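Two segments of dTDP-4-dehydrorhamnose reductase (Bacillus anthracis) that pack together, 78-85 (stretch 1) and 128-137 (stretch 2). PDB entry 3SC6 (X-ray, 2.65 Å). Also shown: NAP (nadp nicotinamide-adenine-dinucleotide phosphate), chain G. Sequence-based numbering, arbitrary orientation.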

# COMPACT_ATOMS: atom_id res chain seq x y z
N LEU A 78 -2.02 -18.50 6.90
CA LEU A 78 -2.74 -17.29 7.28
C LEU A 78 -2.44 -16.12 6.34
O LEU A 78 -3.28 -15.24 6.16
CB LEU A 78 -2.41 -16.92 8.73
CG LEU A 78 -3.12 -15.70 9.32
CD1 LEU A 78 -4.63 -15.88 9.26
CD2 LEU A 78 -2.67 -15.47 10.76
N ALA A 79 -1.24 -16.10 5.75
CA ALA A 79 -0.85 -15.03 4.83
C ALA A 79 -1.67 -15.20 3.55
O ALA A 79 -2.18 -14.21 3.00
CB ALA A 79 0.62 -15.10 4.53
N TYR A 80 -1.75 -16.43 3.07
CA TYR A 80 -2.51 -16.74 1.86
C TYR A 80 -4.02 -16.62 2.05
O TYR A 80 -4.69 -15.99 1.23
CB TYR A 80 -2.16 -18.12 1.28
CG TYR A 80 -0.85 -18.15 0.51
CD1 TYR A 80 -0.86 -17.97 -0.86
CD2 TYR A 80 0.37 -18.32 1.14
CE1 TYR A 80 0.30 -17.98 -1.60
CE2 TYR A 80 1.56 -18.33 0.41
CZ TYR A 80 1.50 -18.16 -0.97
OH TYR A 80 2.65 -18.16 -1.73
N VAL A 81 -4.55 -17.21 3.11
CA VAL A 81 -5.98 -17.14 3.35
C VAL A 81 -6.47 -15.71 3.24
O VAL A 81 -7.44 -15.43 2.54
CB VAL A 81 -6.38 -17.72 4.73
CG1 VAL A 81 -7.87 -17.52 5.00
CG2 VAL A 81 -6.01 -19.19 4.82
N ILE A 82 -5.78 -14.79 3.91
CA ILE A 82 -6.16 -13.38 3.88
C ILE A 82 -5.85 -12.68 2.56
O ILE A 82 -6.75 -12.18 1.91
CB ILE A 82 -5.47 -12.56 5.00
CG1 ILE A 82 -5.85 -13.09 6.38
CG2 ILE A 82 -5.87 -11.09 4.90
CD1 ILE A 82 -7.31 -13.02 6.67
N ASN A 83 -4.57 -12.67 2.18
CA ASN A 83 -4.13 -12.01 0.95
C ASN A 83 -4.53 -12.65 -0.38
O ASN A 83 -4.85 -11.93 -1.34
CB ASN A 83 -2.62 -11.80 0.98
CG ASN A 83 -2.18 -10.82 2.06
OD1 ASN A 83 -3.00 -10.13 2.66
ND2 ASN A 83 -0.88 -10.72 2.29
N ALA A 84 -4.48 -13.97 -0.46
CA ALA A 84 -4.83 -14.67 -1.70
C ALA A 84 -6.32 -15.00 -1.77
O ALA A 84 -7.06 -14.40 -2.56
CB ALA A 84 -4.01 -15.93 -1.83
N ILE A 85 -6.75 -15.95 -0.94
CA ILE A 85 -8.15 -16.37 -0.91
C ILE A 85 -9.07 -15.18 -0.69
O ILE A 85 -10.14 -15.09 -1.28
CB ILE A 85 -8.40 -17.45 0.18
CG1 ILE A 85 -7.52 -18.68 -0.07
CG2 ILE A 85 -9.86 -17.86 0.22
CD1 ILE A 85 -7.74 -19.31 -1.43
N ASN A 128 9.46 -12.77 -0.64
CA ASN A 128 9.10 -13.34 0.67
C ASN A 128 7.65 -13.80 0.70
O ASN A 128 6.91 -13.56 -0.24
CB ASN A 128 9.38 -12.31 1.77
CG ASN A 128 8.58 -11.04 1.61
OD1 ASN A 128 7.58 -11.00 0.89
ND2 ASN A 128 8.99 -9.99 2.32
N ILE A 129 7.24 -14.45 1.79
CA ILE A 129 5.86 -14.95 1.91
C ILE A 129 4.81 -13.86 1.68
O ILE A 129 3.82 -14.09 0.99
CB ILE A 129 5.60 -15.67 3.24
CG1 ILE A 129 6.46 -16.93 3.33
CG2 ILE A 129 4.15 -16.10 3.35
CD1 ILE A 129 6.16 -17.94 2.24
N TYR A 130 5.01 -12.69 2.27
CA TYR A 130 4.06 -11.59 2.09
C TYR A 130 3.91 -11.26 0.62
O TYR A 130 2.80 -11.19 0.10
CB TYR A 130 4.51 -10.36 2.87
CG TYR A 130 3.72 -9.10 2.58
CD1 TYR A 130 2.51 -8.84 3.20
CD2 TYR A 130 4.23 -8.14 1.71
CE1 TYR A 130 1.81 -7.66 2.94
CE2 TYR A 130 3.55 -6.97 1.45
CZ TYR A 130 2.34 -6.74 2.06
OH TYR A 130 1.68 -5.56 1.78
N GLY A 131 5.05 -11.07 -0.05
CA GLY A 131 5.05 -10.75 -1.47
C GLY A 131 4.39 -11.81 -2.32
O GLY A 131 3.65 -11.50 -3.25
N ALA A 132 4.65 -13.08 -1.99
CA ALA A 132 4.08 -14.21 -2.72
C ALA A 132 2.59 -14.34 -2.49
O ALA A 132 1.85 -14.70 -3.40
CB ALA A 132 4.78 -15.50 -2.32
N SER A 133 2.15 -14.05 -1.27
CA SER A 133 0.73 -14.14 -0.94
C SER A 133 -0.08 -13.11 -1.72
O SER A 133 -1.16 -13.44 -2.22
CB SER A 133 0.52 -13.94 0.56
OG SER A 133 0.96 -12.65 0.97
N LYS A 134 0.41 -11.88 -1.83
CA LYS A 134 -0.36 -10.89 -2.58
C LYS A 134 -0.24 -11.08 -4.09
O LYS A 134 -1.14 -10.69 -4.83
CB LYS A 134 -0.14 -9.45 -2.13
CG LYS A 134 -0.52 -9.25 -0.67
CD LYS A 134 -0.68 -7.80 -0.29
CE LYS A 134 -1.89 -7.22 -1.04
NZ LYS A 134 -2.20 -5.81 -0.71
N TYR A 135 0.85 -11.67 -4.55
CA TYR A 135 0.98 -11.91 -5.99
C TYR A 135 -0.11 -12.91 -6.35
O TYR A 135 -0.77 -12.77 -7.38
CB TYR A 135 2.38 -12.39 -6.38
CG TYR A 135 2.47 -12.81 -7.82
CD1 TYR A 135 2.46 -11.87 -8.84
CD2 TYR A 135 2.64 -14.15 -8.17
CE1 TYR A 135 2.55 -12.26 -10.17
CE2 TYR A 135 2.75 -14.55 -9.49
CZ TYR A 135 2.70 -13.59 -10.49
OH TYR A 135 2.81 -13.97 -11.82
N ALA A 136 -0.30 -13.91 -5.48
CA ALA A 136 -1.32 -14.93 -5.68
C ALA A 136 -2.66 -14.21 -5.66
O ALA A 136 -3.58 -14.57 -6.38
CB ALA A 136 -1.26 -15.98 -4.58
N GLY A 137 -2.75 -13.18 -4.82
CA GLY A 137 -3.96 -12.38 -4.71
C GLY A 137 -4.23 -11.66 -6.02
O GLY A 137 -5.35 -11.67 -6.52
PA NAP G . -2.92 -2.25 7.60
O1A NAP G . -2.46 -3.55 8.22
O2A NAP G . -3.08 -1.03 8.49
O5B NAP G . -4.31 -2.49 6.83
C5B NAP G . -4.84 -3.80 6.61
C4B NAP G . -6.19 -3.91 7.31
O4B NAP G . -6.85 -5.12 6.91
C3B NAP G . -6.04 -3.94 8.83
O3B NAP G . -6.80 -2.90 9.46
C2B NAP G . -6.59 -5.30 9.23
O2B NAP G . -7.28 -5.25 10.48
C1B NAP G . -7.50 -5.65 8.07
N9A NAP G . -7.81 -7.10 8.01
C8A NAP G . -7.07 -8.12 8.48
N7A NAP G . -7.73 -9.28 8.25
C5A NAP G . -8.89 -8.98 7.64
C6A NAP G . -10.03 -9.77 7.14
N6A NAP G . -10.04 -11.12 7.25
N1A NAP G . -11.06 -9.11 6.55
C2A NAP G . -11.04 -7.77 6.44
N3A NAP G . -10.01 -7.03 6.89
C4A NAP G . -8.94 -7.60 7.49
O3 NAP G . -1.92 -1.89 6.38
PN NAP G . -2.28 -0.78 5.25
O1N NAP G . -0.98 -0.13 4.83
O2N NAP G . -3.45 0.06 5.69
O5D NAP G . -2.79 -1.69 4.03
C5D NAP G . -3.00 -1.12 2.74
C4D NAP G . -2.56 -2.09 1.65
O4D NAP G . -1.29 -1.67 1.10
C3D NAP G . -2.38 -3.52 2.15
O3D NAP G . -3.16 -4.42 1.35
C2D NAP G . -0.91 -3.82 2.00
O2D NAP G . -0.72 -5.17 1.56
C1D NAP G . -0.42 -2.80 0.97
N1N NAP G . 0.98 -2.40 1.17
C2N NAP G . 1.37 -1.82 2.32
C3N NAP G . 2.69 -1.42 2.51
C7N NAP G . 3.09 -0.78 3.81
O7N NAP G . 2.25 -0.68 4.70
N7N NAP G . 4.33 -0.32 3.98
C4N NAP G . 3.61 -1.63 1.49
C5N NAP G . 3.19 -2.23 0.31
C6N NAP G . 1.86 -2.60 0.17
P2B NAP G . -6.62 -5.87 11.81
O1X NAP G . -7.54 -5.38 12.90
O2X NAP G . -6.65 -7.37 11.60
O3X NAP G . -5.23 -5.28 11.85

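Helices can approach one another closely when the residues between them are small, and the pair formed by 78-85 and 129-137 in this reductase is a clear example. The two axes come within 7.1 Å and run in broadly the same direction, inclined by 34°. The backbones draw nearer toward the C-terminal end of stretch 2: CA of Tyr-80 lies 5.0 Å from CA of Ser-133, whereas CA of Ala-84 lies only 3.9 Å from CA of Gly-137.

Stretch 2 opens with Asn-128, which does not touch the partner helix but caps its own: its OD1 accepts a hydrogen bond from Gly-131 N at 2.7 Å, satisfying an amide that the first turn of a helix leaves without a backbone partner. Ile-129 makes the first apolar contact, its CG2 resting 3.9 Å from Ala-79 CB. Tyr-130 points its CA-to-CB bond away from stretch 1, yet its ring swings back far enough for CD1 to lie 4.0 Å from Asn-83 ND2. Its hydroxyl serves the cofactor, with Tyr-130 OH and NAP O2D joined by a very short hydrogen bond of 2.4 Å.

Two residues further along, Ala-132 offers its methyl to the end of Tyr-80, with Ala-132 CB 3.5 Å from Tyr-80 OH. Ser-133 then supplies the polar centre of the interface. Its OG donates to Tyr-130 O in the preceding turn (2.5 Å) and accepts from Asn-83 ND2 at 3.0 Å, with a nearly linear N-H...O angle of 171°. By using its hydroxyl in both roles, the serine links the asparagine to the backbone of its own helix. The same residue is also close to an aromatic surface: Ser-133 CA sits over one face of the Tyr-80 ring, 4.1 Å from the centroid, in a CH-pi contact.

Lys-134 packs its aliphatic portion against the asparagine, CG lying 3.3 Å from Asn-83 ND2, while NZ reaches the cofactor ribose, donating to NAP O3D at 2.7 Å and to NAP O2D at 2.8 Å, although the position of NZ is less certain. Tyr-135 faces away and takes no part. Ala-136 points toward stretch 1, where its CB meets both Tyr-80 CE1 and Ala-84 CB at 3.9 Å.

Gly-137 completes the principle. Its CA approaches Asn-83 O at 3.5 Å in a CA-H...O contact, a closeness that depends on the absent side chain: an ideal CB here would clash with Asn-83 O at 2.5 Å.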